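Local coordinates for small archaeal modifier protein 1 (Haloferax volcanii DS2, PDB 4HRO) that is covalently attached through its C-terminal glycine to lysines of target proteins, as a ubiquitin-like modifier, and carries sulfur for molybdenum cofactor synthesis, at residues Ala29-Leu35 and Ala69-Thr75; Ile60-Gly66 and Asp79-Phe84. One frame throughout, in Å; residues are numbered along the deposited sequence. Where two conformers were deposited one is given.

Contact 1. Residues Ala29-Leu35 and Ala69-Thr75. With CA (calcium ion), chain D.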
ATOM      1  N   ALA A  29      -7.384 -11.240   1.347  1.00  9.31           N
ATOM      2  CA  ALA A  29      -6.799 -10.122   0.593  1.00  8.81           C
ATOM      3  C   ALA A  29      -5.294 -10.245   0.557  1.00  6.97           C
ATOM      4  O   ALA A  29      -4.659 -10.509   1.574  1.00  7.89           O
ATOM      5  CB  ALA A  29      -7.175  -8.793   1.220  1.00  9.43           C
ATOM      6  N   THR A  30      -4.724 -10.008  -0.608  1.00  6.69           N
ATOM      7  CA  THR A  30      -3.275  -9.970  -0.744  1.00  6.51           C
ATOM      8  C   THR A  30      -2.744  -8.586  -0.392  1.00  5.63           C
ATOM      9  O   THR A  30      -3.496  -7.628  -0.217  1.00  6.05           O
ATOM     10  CB  THR A  30      -2.880 -10.283  -2.178  1.00  7.19           C
ATOM     11  OG1 THR A  30      -3.428  -9.259  -3.010  1.00  7.63           O
ATOM     12  CG2 THR A  30      -3.373 -11.656  -2.606  1.00  8.70           C
ATOM     13  N   VAL A  31      -1.429  -8.472  -0.336  1.00  5.77           N
ATOM     14  CA  VAL A  31      -0.800  -7.183  -0.198  1.00  5.61           C
ATOM     15  C   VAL A  31      -1.240  -6.237  -1.316  1.00  5.72           C
ATOM     16  O   VAL A  31      -1.520  -5.056  -1.074  1.00  5.52           O
ATOM     17  CB  VAL A  31       0.745  -7.349  -0.138  1.00  6.17           C
ATOM     18  CG1 VAL A  31       1.440  -6.009  -0.293  1.00  7.36           C
ATOM     19  CG2 VAL A  31       1.154  -8.054   1.171  1.00  7.63           C
ATOM     20  N   GLY A  32      -1.313  -6.747  -2.541  1.00  5.92           N
ATOM     21  CA  GLY A  32      -1.818  -5.980  -3.666  1.00  6.00           C
ATOM     22  C   GLY A  32      -3.256  -5.499  -3.483  1.00  5.62           C
ATOM     23  O   GLY A  32      -3.598  -4.363  -3.824  1.00  5.80           O
ATOM     24  N   ASP A  33      -4.107  -6.354  -2.929  1.00  5.69           N
ATOM     25  CA  ASP A  33      -5.464  -5.942  -2.608  1.00  6.16           C
ATOM     26  C   ASP A  33      -5.462  -4.844  -1.538  1.00  5.75           C
ATOM     27  O   ASP A  33      -6.226  -3.875  -1.632  1.00  5.98           O
ATOM     28  CB  ASP A  33      -6.303  -7.115  -2.106  1.00  6.98           C
ATOM     29  CG  ASP A  33      -6.554  -8.175  -3.150  1.00  7.69           C
ATOM     30  OD1 ASP A  33      -6.608  -7.853  -4.350  1.00  9.77           O
ATOM     31  OD2 ASP A  33      -6.701  -9.337  -2.751  1.00  9.19           O
ATOM     32  N   ALA A  34      -4.598  -4.963  -0.531  1.00  5.51           N
ATOM     33  CA  ALA A  34      -4.491  -3.916   0.496  1.00  5.43           C
ATOM     34  C   ALA A  34      -3.960  -2.600  -0.102  1.00  5.39           C
ATOM     35  O   ALA A  34      -4.385  -1.511   0.312  1.00  5.63           O
ATOM     36  CB  ALA A  34      -3.604  -4.377   1.648  1.00  6.13           C
ATOM     37  N   LEU A  35      -3.066  -2.700  -1.087  1.00  5.05           N
ATOM     38  CA  LEU A  35      -2.573  -1.519  -1.779  1.00  5.45           C
ATOM     39  C   LEU A  35      -3.690  -0.850  -2.591  1.00  5.36           C
ATOM     40  O   LEU A  35      -3.822   0.372  -2.601  1.00  5.60           O
ATOM     41  CB  LEU A  35      -1.384  -1.917  -2.650  1.00  5.09           C
ATOM     42  CG  LEU A  35      -0.729  -0.810  -3.457  1.00  6.28           C
ATOM     43  CD1 LEU A  35      -0.273   0.359  -2.578  1.00  7.64           C
ATOM     44  CD2 LEU A  35       0.433  -1.388  -4.260  1.00  7.65           C
ATOM     45  N   ALA A  69       7.744  -7.296   0.623  1.00  9.21           N
ATOM     46  CA  ALA A  69       6.628  -8.162   0.264  1.00  9.44           C
ATOM     47  C   ALA A  69       6.247  -7.990  -1.197  1.00  9.46           C
ATOM     48  O   ALA A  69       6.144  -6.861  -1.696  1.00 11.01           O
ATOM     49  CB  ALA A  69       5.443  -7.870   1.151  1.00 10.53           C
ATOM     50  N   ALA A  70       6.016  -9.112  -1.870  1.00  8.72           N
ATOM     51  CA  ALA A  70       5.435  -9.134  -3.195  1.00  8.46           C
ATOM     52  C   ALA A  70       3.929  -8.950  -3.073  1.00  8.00           C
ATOM     53  O   ALA A  70       3.318  -9.273  -2.037  1.00  7.92           O
ATOM     54  CB  ALA A  70       5.767 -10.439  -3.897  1.00  9.52           C
ATOM     55  N   LEU A  71       3.317  -8.452  -4.141  1.00  8.09           N
ATOM     56  CA  LEU A  71       1.904  -8.088  -4.082  1.00  7.90           C
ATOM     57  C   LEU A  71       0.992  -9.300  -3.887  1.00  8.03           C
ATOM     58  O   LEU A  71      -0.114  -9.166  -3.384  1.00  8.06           O
ATOM     59  CB  LEU A  71       1.471  -7.269  -5.305  1.00  8.57           C
ATOM     60  CG  LEU A  71       2.084  -5.871  -5.453  1.00  9.41           C
ATOM     61  CD1 LEU A  71       1.355  -5.097  -6.536  1.00 12.62           C
ATOM     62  CD2 LEU A  71       2.080  -5.087  -4.173  1.00 10.26           C
ATOM     63  N   GLY A  72       1.431 -10.493  -4.276  1.00  8.52           N
ATOM     64  CA  GLY A  72       0.634 -11.700  -4.062  1.00  9.51           C
ATOM     65  C   GLY A  72       0.674 -12.293  -2.667  1.00  9.30           C
ATOM     66  O   GLY A  72      -0.039 -13.264  -2.393  1.00 10.55           O
ATOM     67  N   GLU A  73       1.495 -11.742  -1.777  1.00  8.89           N
ATOM     68  CA  GLU A  73       1.579 -12.276  -0.419  1.00  9.34           C
ATOM     69  C   GLU A  73       0.325 -12.003   0.389  1.00  8.37           C
ATOM     70  O   GLU A  73      -0.446 -11.099   0.088  1.00  7.47           O
ATOM     71  CB  GLU A  73       2.819 -11.738   0.301  1.00 10.08           C
ATOM     72  CG  GLU A  73       4.118 -12.313  -0.266  1.00 11.69           C
ATOM     73  CD  GLU A  73       5.373 -11.725   0.336  1.00 12.30           C
ATOM     74  OE1 GLU A  73       6.346 -11.617  -0.433  1.00 12.58           O
ATOM     75  OE2 GLU A  73       5.399 -11.404   1.558  1.00 13.88           O
ATOM     76  N   ALA A  74       0.131 -12.808   1.423  1.00  8.42           N
ATOM     77  CA  ALA A  74      -1.009 -12.685   2.312  1.00  8.05           C
ATOM     78  C   ALA A  74      -0.927 -11.441   3.189  1.00  7.89           C
ATOM     79  O   ALA A  74       0.127 -10.832   3.333  1.00  8.66           O
ATOM     80  CB  ALA A  74      -1.112 -13.932   3.191  1.00  9.30           C
ATOM     81  N   THR A  75      -2.073 -11.076   3.741  1.00  7.29           N
ATOM     82  CA  THR A  75      -2.151 -10.066   4.780  1.00  7.19           C
ATOM     83  C   THR A  75      -2.943 -10.630   5.944  1.00  7.40           C
ATOM     84  O   THR A  75      -3.665 -11.619   5.806  1.00  7.74           O
ATOM     85  CB  THR A  75      -2.840  -8.765   4.301  1.00  6.99           C
ATOM     86  OG1 THR A  75      -4.198  -9.030   3.927  1.00  7.27           O
ATOM     87  CG2 THR A  75      -2.079  -8.123   3.171  1.00  7.16           C
TER
HETATM   88 CA    CA D 102      -5.419 -13.059   5.224  1.00  9.28          CA
HETATM   89  O   HOH W   1      -4.580 -12.782   2.998  1.00  8.88           O
HETATM   90  O   HOH W   2      -6.243 -10.734   4.932  1.00  9.24           O
HETATM   91  O   HOH W   3      -6.260 -13.340   7.401  1.00 13.36           O
HETATM   92  O   HOH W   4      -5.786 -15.343   4.468  1.00 13.80           O
HETATM   93  O   HOH W   5      -3.591 -14.411   5.970  1.00 11.67           O
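The backbone of Ala69-Thr75 wraps around the N-terminal end of the helix that begins at Val31. Ala70 to Glu73 form a type I turn, which lets two of its carbonyls face the first turn of the helix. Val31 N donates to Glu73 O (2.8 Å) and Gly32 N to Leu71 O (2.8 Å), so the loop takes up two of the first amides of the helix. Thr30 and Asp33 make a capping box: Asp33 N donates to Thr30 OG1 and Thr30 N to Asp33 OD2, both at 3.0 Å. Thr75 OG1 donates to Ala29 O (2.8 Å), while Thr75 O binds calcium at 2.3 Å; Gly27 and five waters are further ligands. Val31 points into the loop, with its CG1 4.0 Å from Leu71 CD2. Leu35 CD2 meets the same Leu71 CD2 at 4.1 Å. Beyond the loop, Val31 packs on Val62 of strand 61-64, Ala34 on Leu81 of strand 80-84, and Leu35 on Trp6 of strand 2-8. The loop thus covers the N-terminal end of the helix, while the helix packs on the beta-grasp sheet.

Contact 2. Residues Ile60-Gly66 and Asp79-Phe84. With CA (calcium ion), chain C.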
ATOM      1  N   ILE A  60       9.580   0.905  -6.289  1.00 10.40           N
ATOM      2  CA  ILE A  60       8.743   1.154  -5.119  1.00  9.91           C
ATOM      3  C   ILE A  60       8.938  -0.005  -4.169  1.00  9.97           C
ATOM      4  O   ILE A  60       8.933  -1.159  -4.588  1.00 10.96           O
ATOM      5  CB  ILE A  60       7.276   1.277  -5.495  1.00 10.13           C
ATOM      6  CG1 ILE A  60       7.066   2.601  -6.212  1.00 11.17           C
ATOM      7  CG2 ILE A  60       6.361   1.169  -4.232  1.00 11.25           C
ATOM      8  CD1 ILE A  60       5.660   2.831  -6.684  1.00 12.83           C
ATOM      9  N   ASN A  61       9.112   0.291  -2.887  0.50 10.47           N
ATOM     10  CA  ASN A  61       9.370  -0.748  -1.897  0.50 10.88           C
ATOM     11  C   ASN A  61       8.183  -0.910  -0.950  0.50  9.65           C
ATOM     12  O   ASN A  61       7.917  -0.049  -0.107  0.50  9.57           O
ATOM     13  CB  ASN A  61      10.659  -0.468  -1.111  0.50 11.94           C
ATOM     14  CG  ASN A  61      11.912  -0.567  -1.979  0.50 14.19           C
ATOM     15  OD1 ASN A  61      11.875  -1.111  -3.079  0.50 18.07           O
ATOM     16  ND2 ASN A  61      13.025  -0.045  -1.477  0.50 16.99           N
ATOM     17  N   VAL A  62       7.500  -2.045  -1.097  1.00  8.37           N
ATOM     18  CA  VAL A  62       6.349  -2.408  -0.304  1.00  8.13           C
ATOM     19  C   VAL A  62       6.838  -3.344   0.787  1.00  7.31           C
ATOM     20  O   VAL A  62       7.459  -4.371   0.485  1.00  8.01           O
ATOM     21  CB  VAL A  62       5.307  -3.128  -1.171  1.00  9.06           C
ATOM     22  CG1 VAL A  62       4.104  -3.481  -0.336  1.00 10.92           C
ATOM     23  CG2 VAL A  62       4.902  -2.279  -2.375  1.00 11.29           C
ATOM     24  N   LEU A  63       6.562  -3.015   2.046  1.00  6.90           N
ATOM     25  CA  LEU A  63       6.904  -3.864   3.173  1.00  7.44           C
ATOM     26  C   LEU A  63       5.661  -4.325   3.894  1.00  7.09           C
ATOM     27  O   LEU A  63       4.672  -3.583   4.008  1.00  7.40           O
ATOM     28  CB  LEU A  63       7.801  -3.148   4.177  1.00  8.18           C
ATOM     29  CG  LEU A  63       9.069  -2.488   3.678  1.00 11.56           C
ATOM     30  CD1 LEU A  63       9.857  -1.965   4.875  1.00 14.50           C
ATOM     31  CD2 LEU A  63       9.916  -3.396   2.844  1.00 14.78           C
ATOM     32  N   ARG A  64       5.730  -5.547   4.412  1.00  7.17           N
ATOM     33  CA  ARG A  64       4.726  -6.090   5.309  1.00  6.87           C
ATOM     34  C   ARG A  64       5.446  -6.468   6.601  1.00  7.08           C
ATOM     35  O   ARG A  64       6.354  -7.317   6.592  1.00  7.05           O
ATOM     36  CB  ARG A  64       4.064  -7.334   4.707  1.00  7.70           C
ATOM     37  CG  ARG A  64       3.096  -7.990   5.650  1.00  7.47           C
ATOM     38  CD  ARG A  64       2.553  -9.282   5.126  1.00  8.66           C
ATOM     39  NE  ARG A  64       1.545  -9.780   6.054  1.00  9.24           N
ATOM     40  CZ  ARG A  64       1.349 -11.060   6.358  1.00 11.54           C
ATOM     41  NH1 ARG A  64       2.075 -12.038   5.811  1.00 13.96           N
ATOM     42  NH2 ARG A  64       0.394 -11.365   7.230  1.00 14.03           N
ATOM     43  N   ASN A  65       5.075  -5.844   7.715  1.00  7.16           N
ATOM     44  CA  ASN A  65       5.681  -6.107   9.008  1.00  8.32           C
ATOM     45  C   ASN A  65       7.206  -6.064   8.921  1.00  8.68           C
ATOM     46  O   ASN A  65       7.902  -6.910   9.480  1.00 10.44           O
ATOM     47  CB  ASN A  65       5.155  -7.428   9.572  1.00  8.72           C
ATOM     48  CG  ASN A  65       3.641  -7.455   9.698  1.00  9.06           C
ATOM     49  OD1 ASN A  65       2.989  -8.469   9.432  1.00 11.00           O
ATOM     50  ND2 ASN A  65       3.077  -6.350  10.106  1.00  7.46           N
ATOM     51  N   GLY A  66       7.719  -5.050   8.238  1.00  8.54           N
ATOM     52  CA  GLY A  66       9.150  -4.759   8.194  1.00  9.94           C
ATOM     53  C   GLY A  66       9.950  -5.537   7.164  1.00 10.80           C
ATOM     54  O   GLY A  66      11.159  -5.343   7.073  1.00 12.58           O
ATOM     55  N   ASP A  79      -1.717  -6.003  10.568  1.00  7.55           N
ATOM     56  CA  ASP A  79      -0.494  -5.817   9.801  1.00  7.19           C
ATOM     57  C   ASP A  79      -0.100  -4.339   9.736  1.00  6.55           C
ATOM     58  O   ASP A  79      -0.947  -3.438   9.717  1.00  7.20           O
ATOM     59  CB  ASP A  79      -0.635  -6.325   8.364  1.00  8.02           C
ATOM     60  CG  ASP A  79      -0.380  -7.800   8.198  1.00  9.09           C
ATOM     61  OD1 ASP A  79       0.042  -8.493   9.140  1.00  9.96           O
ATOM     62  OD2 ASP A  79      -0.605  -8.258   7.057  1.00 10.21           O
ATOM     63  N   GLU A  80       1.208  -4.129   9.686  1.00  6.46           N
ATOM     64  CA  GLU A  80       1.850  -2.853   9.479  1.00  6.02           C
ATOM     65  C   GLU A  80       2.465  -2.885   8.088  1.00  5.75           C
ATOM     66  O   GLU A  80       3.513  -3.519   7.868  1.00  6.81           O
ATOM     67  CB  GLU A  80       2.927  -2.643  10.547  1.00  5.94           C
ATOM     68  CG  GLU A  80       2.308  -2.564  11.925  1.00  7.07           C
ATOM     69  CD  GLU A  80       3.301  -2.579  13.064  1.00  6.77           C
ATOM     70  OE1 GLU A  80       4.482  -2.894  12.888  1.00  8.80           O
ATOM     71  OE2 GLU A  80       2.922  -2.303  14.209  1.00 10.94           O
ATOM     72  N   LEU A  81       1.803  -2.233   7.138  1.00  5.35           N
ATOM     73  CA  LEU A  81       2.254  -2.189   5.752  1.00  5.24           C
ATOM     74  C   LEU A  81       2.923  -0.852   5.521  1.00  5.51           C
ATOM     75  O   LEU A  81       2.503   0.159   6.080  1.00  5.96           O
ATOM     76  CB  LEU A  81       1.052  -2.371   4.806  1.00  5.49           C
ATOM     77  CG  LEU A  81       0.191  -3.615   5.083  1.00  6.14           C
ATOM     78  CD1 LEU A  81      -0.984  -3.662   4.098  1.00  8.01           C
ATOM     79  CD2 LEU A  81       0.991  -4.899   5.058  1.00  8.51           C
ATOM     80  N   ALA A  82       3.952  -0.821   4.691  1.00  5.54           N
ATOM     81  CA  ALA A  82       4.677   0.423   4.406  1.00  6.36           C
ATOM     82  C   ALA A  82       4.917   0.554   2.918  1.00  6.10           C
ATOM     83  O   ALA A  82       5.224  -0.434   2.230  1.00  6.51           O
ATOM     84  CB  ALA A  82       5.996   0.495   5.168  1.00  7.20           C
ATOM     85  N   LEU A  83       4.805   1.779   2.424  1.00  6.09           N
ATOM     86  CA  LEU A  83       4.974   2.084   1.026  1.00  6.38           C
ATOM     87  C   LEU A  83       5.990   3.207   0.891  1.00  7.03           C
ATOM     88  O   LEU A  83       5.717   4.361   1.286  1.00  7.09           O
ATOM     89  CB  LEU A  83       3.634   2.506   0.431  1.00  7.19           C
ATOM     90  CG  LEU A  83       3.548   2.602  -1.087  1.00  7.92           C
ATOM     91  CD1 LEU A  83       3.755   1.256  -1.729  1.00  9.23           C
ATOM     92  CD2 LEU A  83       2.210   3.169  -1.523  1.00  9.02           C
ATOM     93  N   PHE A  84       7.156   2.876   0.338  1.00  8.01           N
ATOM     94  CA  PHE A  84       8.211   3.853   0.115  1.00  9.08           C
ATOM     95  C   PHE A  84       8.368   4.102  -1.368  1.00  9.20           C
ATOM     96  O   PHE A  84       8.430   3.165  -2.158  1.00  9.13           O
ATOM     97  CB  PHE A  84       9.563   3.352   0.651  1.00  9.37           C
ATOM     98  CG  PHE A  84       9.655   3.271   2.146  1.00  9.92           C
ATOM     99  CD1 PHE A  84      10.080   4.359   2.872  1.00  8.39           C
ATOM    100  CD2 PHE A  84       9.379   2.098   2.818  1.00 10.15           C
ATOM    101  CE1 PHE A  84      10.199   4.295   4.242  1.00  9.63           C
ATOM    102  CE2 PHE A  84       9.493   2.032   4.188  1.00 10.43           C
ATOM    103  CZ  PHE A  84       9.908   3.131   4.895  1.00  9.77           C
TER
HETATM  104 CA    CA C 101       5.012  -2.557  15.325  1.00  7.15          CA
HETATM  105  O   HOH W   6       6.196  -2.741   7.279  1.00 14.82           O
HETATM  106  O   HOH W   7       6.854  -3.959  14.721  1.00 10.11           O
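Leu63 lies beside Ala82 and reaches the Phe84 ring on the same face of the sheet. Leu63 CB is 4.2 Å from Ala82 CB, and Leu63 CD1 is 4.1 Å from Phe84 CE2. The two strands run antiparallel, at 170°, with their axes 4.7 Å apart. Asn61 with Phe84 and Leu63 with Ala82 are hydrogen-bonded pairs. Asn61 N donates to Phe84 O (3.0 Å) and Phe84 N to Asn61 O (3.1 Å); Leu63 N to Ala82 O and Ala82 N to Leu63 O are both 2.9 Å. Asn65 N extends the ladder to Glu80 O (2.8 Å). Water 6 then links Glu80 O to Gly66 N.

Val62, Arg64, Leu81 and Leu83 point to the other face. There Leu83 CD1 touches Val62 CG2 (3.8 Å) and Ile60 CG2 (3.6 Å). Arg64 lays its CG 3.8 Å from Leu81 CD2 and ends in a salt bridge, NE to Asp79 OD2 at 2.8 Å. Asp79 OD2 also accepts from Ala76 N. Glu80 OE1 and OE2 both bind a calcium ion, at 2.5 and 2.4 Å. Strand 80-84 lies between strand 61-64 and its parallel neighbour, strand 2-8, in the beta-grasp sheet. Helix 31-41 covers the Val62, Leu81 and Leu83 face, while on the face of Leu63 and Ala82, the Phe84 ring stacks with that of Phe9.

From the N terminus, the chain first makes strands 2-8 and 20-25, then enters contact 1 at the start of helix 31-41. It passes through the helices and reaches strand 61-64, the first side of contact 2. The loop after strand 67-68 returns to the helix start and closes contact 1 with 33 residues between. Strand 80-84 then closes contact 2 over 12 residues. The segments alternate, so the two closures cross. Their centres are about 10 Å apart and they touch directly: Ala69 N probably donates to Val62 O (2.9 Å), and Ala34 CB packs on Leu81 CD1 (3.7 Å). Together they tie helix, loop and sheet of the beta-grasp fold.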